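Local coordinates for Slr0280 protein (Synechocystis sp., PDB 5H3K) that is of unknown function but carries a phosphodiester glycosidase (NAGPA-type) domain, so it may cleave sugar phosphodiester linkages, at residues E184-S194 with G233-V244. Numbering follows the deposited sequence.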
# COMPACT_ATOMS: atom_id res chain seq x y z
N GLU A 184 19.67 -6.90 6.98
CA GLU A 184 20.32 -7.56 8.12
C GLU A 184 20.48 -6.70 9.38
O GLU A 184 20.98 -7.17 10.41
CB GLU A 184 21.68 -8.13 7.70
CG GLU A 184 21.59 -9.30 6.73
CD GLU A 184 21.24 -8.86 5.32
OE1 GLU A 184 21.94 -7.99 4.76
OE2 GLU A 184 20.25 -9.39 4.77
N GLU A 185 20.04 -5.44 9.30
CA GLU A 185 20.10 -4.54 10.45
C GLU A 185 18.73 -4.46 11.10
O GLU A 185 17.73 -4.22 10.42
CB GLU A 185 20.54 -3.12 10.01
CG GLU A 185 21.99 -3.01 9.54
CD GLU A 185 22.35 -1.61 9.03
OE1 GLU A 185 21.46 -0.74 8.97
OE2 GLU A 185 23.53 -1.39 8.67
N ALA A 186 18.67 -4.64 12.41
CA ALA A 186 17.41 -4.49 13.10
C ALA A 186 17.63 -3.73 14.40
O ALA A 186 18.72 -3.78 14.98
CB ALA A 186 16.77 -5.87 13.36
N VAL A 187 16.59 -3.03 14.86
CA VAL A 187 16.68 -2.30 16.11
C VAL A 187 15.40 -2.38 16.91
O VAL A 187 14.29 -2.21 16.38
CB VAL A 187 17.12 -0.83 15.91
CG1 VAL A 187 16.22 -0.13 14.89
CG2 VAL A 187 17.17 -0.07 17.25
N VAL A 188 15.55 -2.70 18.19
CA VAL A 188 14.44 -2.65 19.13
C VAL A 188 14.60 -1.39 19.97
O VAL A 188 15.63 -1.19 20.62
CB VAL A 188 14.43 -3.92 20.03
CG1 VAL A 188 13.34 -3.81 21.09
CG2 VAL A 188 14.24 -5.18 19.21
N THR A 189 13.59 -0.52 19.95
CA THR A 189 13.61 0.67 20.79
C THR A 189 12.67 0.41 21.94
O THR A 189 11.52 0.01 21.73
CB THR A 189 13.15 1.93 20.02
OG1 THR A 189 13.95 2.09 18.84
CG2 THR A 189 13.29 3.18 20.88
N ILE A 190 13.16 0.62 23.16
CA ILE A 190 12.35 0.42 24.37
C ILE A 190 12.37 1.67 25.24
O ILE A 190 13.44 2.24 25.50
CB ILE A 190 12.89 -0.72 25.24
CG1 ILE A 190 13.19 -1.95 24.39
CG2 ILE A 190 11.91 -1.06 26.36
CD1 ILE A 190 14.64 -2.36 24.48
N ASN A 191 11.20 2.10 25.70
CA ASN A 191 11.13 3.23 26.60
C ASN A 191 11.42 2.76 28.02
O ASN A 191 10.55 2.78 28.90
CB ASN A 191 9.76 3.92 26.51
CG ASN A 191 9.63 5.14 27.45
OD1 ASN A 191 8.54 5.45 27.94
ND2 ASN A 191 10.75 5.83 27.69
N ALA A 192 12.65 2.30 28.23
CA ALA A 192 13.14 1.87 29.54
C ALA A 192 14.60 2.28 29.62
O ALA A 192 15.34 2.11 28.65
CB ALA A 192 13.01 0.36 29.71
N SER A 193 15.02 2.81 30.77
CA SER A 193 16.38 3.30 30.93
C SER A 193 17.29 2.14 31.29
O SER A 193 16.85 1.15 31.88
CB SER A 193 16.44 4.36 32.03
OG SER A 193 16.09 3.81 33.28
N SER A 194 18.56 2.23 30.92
CA SER A 194 19.53 1.20 31.29
C SER A 194 20.63 1.78 32.16
O SER A 194 21.54 2.45 31.66
CB SER A 194 20.14 0.56 30.04
OG SER A 194 21.24 -0.26 30.41
N GLY A 233 18.97 8.22 27.09
CA GLY A 233 18.28 8.89 28.18
C GLY A 233 17.31 7.96 28.89
O GLY A 233 17.72 6.96 29.48
N ALA A 234 16.03 8.28 28.83
CA ALA A 234 15.02 7.47 29.50
C ALA A 234 14.66 6.22 28.67
O ALA A 234 13.85 5.38 29.09
CB ALA A 234 13.78 8.30 29.80
N SER A 235 15.29 6.11 27.50
CA SER A 235 15.05 4.97 26.61
C SER A 235 16.35 4.24 26.29
O SER A 235 17.44 4.70 26.61
CB SER A 235 14.39 5.44 25.32
OG SER A 235 13.08 5.92 25.58
N SER A 236 16.20 3.09 25.66
CA SER A 236 17.34 2.28 25.24
C SER A 236 17.03 1.66 23.89
O SER A 236 15.87 1.44 23.53
CB SER A 236 17.63 1.20 26.28
OG SER A 236 17.77 1.76 27.58
N LYS A 237 18.08 1.40 23.12
CA LYS A 237 17.94 0.71 21.85
C LYS A 237 18.83 -0.52 21.84
O LYS A 237 19.97 -0.46 22.32
CB LYS A 237 18.31 1.64 20.69
CG LYS A 237 17.37 2.82 20.57
CD LYS A 237 17.65 3.64 19.32
CE LYS A 237 16.82 4.92 19.35
NZ LYS A 237 16.84 5.64 18.05
N VAL A 238 18.32 -1.62 21.30
CA VAL A 238 19.14 -2.81 21.12
C VAL A 238 19.33 -3.01 19.62
O VAL A 238 18.37 -3.32 18.90
CB VAL A 238 18.50 -4.05 21.74
CG1 VAL A 238 19.49 -5.22 21.69
CG2 VAL A 238 18.08 -3.78 23.18
N HIS A 239 20.56 -2.83 19.16
CA HIS A 239 20.90 -2.88 17.75
C HIS A 239 21.40 -4.25 17.34
O HIS A 239 22.37 -4.74 17.91
CB HIS A 239 21.98 -1.85 17.44
CG HIS A 239 21.53 -0.45 17.67
ND1 HIS A 239 20.93 0.31 16.68
CD2 HIS A 239 21.57 0.34 18.77
CE1 HIS A 239 20.63 1.49 17.17
NE2 HIS A 239 21.00 1.54 18.44
N PHE A 240 20.75 -4.86 16.35
CA PHE A 240 21.08 -6.21 15.92
C PHE A 240 21.70 -6.26 14.54
O PHE A 240 21.23 -5.59 13.60
CB PHE A 240 19.83 -7.10 15.88
CG PHE A 240 19.31 -7.48 17.24
CD1 PHE A 240 18.46 -6.63 17.94
CD2 PHE A 240 19.68 -8.68 17.82
CE1 PHE A 240 17.99 -6.98 19.21
CE2 PHE A 240 19.20 -9.05 19.09
CZ PHE A 240 18.36 -8.20 19.78
N GLN A 241 22.73 -7.08 14.41
CA GLN A 241 23.24 -7.51 13.12
C GLN A 241 22.87 -8.98 12.94
O GLN A 241 23.36 -9.86 13.66
CB GLN A 241 24.76 -7.33 13.05
CG GLN A 241 25.36 -7.67 11.70
CD GLN A 241 25.05 -6.61 10.64
OE1 GLN A 241 25.01 -5.41 10.95
NE2 GLN A 241 24.82 -7.05 9.40
N LEU A 242 21.98 -9.27 12.00
CA LEU A 242 21.42 -10.62 11.86
C LEU A 242 21.97 -11.35 10.64
O LEU A 242 22.26 -10.72 9.62
CB LEU A 242 19.90 -10.54 11.73
CG LEU A 242 19.16 -9.92 12.92
CD1 LEU A 242 17.67 -9.76 12.61
CD2 LEU A 242 19.38 -10.75 14.17
N PRO A 243 22.09 -12.68 10.74
CA PRO A 243 22.36 -13.50 9.56
C PRO A 243 21.27 -13.26 8.51
O PRO A 243 20.12 -12.97 8.87
CB PRO A 243 22.26 -14.93 10.09
CG PRO A 243 22.50 -14.82 11.56
CD PRO A 243 21.95 -13.49 11.96
N VAL A 244 21.64 -13.35 7.23
CA VAL A 244 20.69 -13.19 6.15
C VAL A 244 19.49 -14.11 6.35
O VAL A 244 19.66 -15.28 6.69
CB VAL A 244 21.34 -13.50 4.79
CG1 VAL A 244 20.28 -13.67 3.70
CG2 VAL A 244 22.33 -12.40 4.40
O HOH W 1 25.41 -3.30 8.62
O HOH W 2 13.85 4.41 17.13
O HOH W 3 19.17 3.99 28.70
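V188 and V238 face each other as a hydrogen-bonded antiparallel pair at the heart of a four-stranded sheet, where 185-190 and 235-241 are the two inner strands. V188 N to V238 O (3.0 Å) and the return bond lock this pair, and the same reciprocal hydrogen bonds recur at A186 with F240 and I190 with S236. Alternation of side chains separates two faces. On the buried one, I190 CD1 rests against V238 CG2 at 3.9 Å, while V188 CG2 approaches F240 CE1; L259 and I261 of strand 258-264, in a second sheet, cover this layer. On the other face, V187 CG2, which chi1 54° (to CG1) sets anti to the backbone N, makes a CH-pi contact over the H239 ring, 4.0 Å from its centroid and offset toward the rim; H239 NE2 is hydrogen-bonded to E230. Beyond I190 the chain makes an inverse gamma turn centred on N191, whose ND2 donates to S235 OG (3.1 Å, 145° at the hydrogen), a hydroxyl also hydrogen-bonded to D59. With an alanine here, S235 OG would probably lose its donor from the turn. At the turn's last residue, A192 O accepts S236 OG at 2.7 Å, in the carbonyl plane.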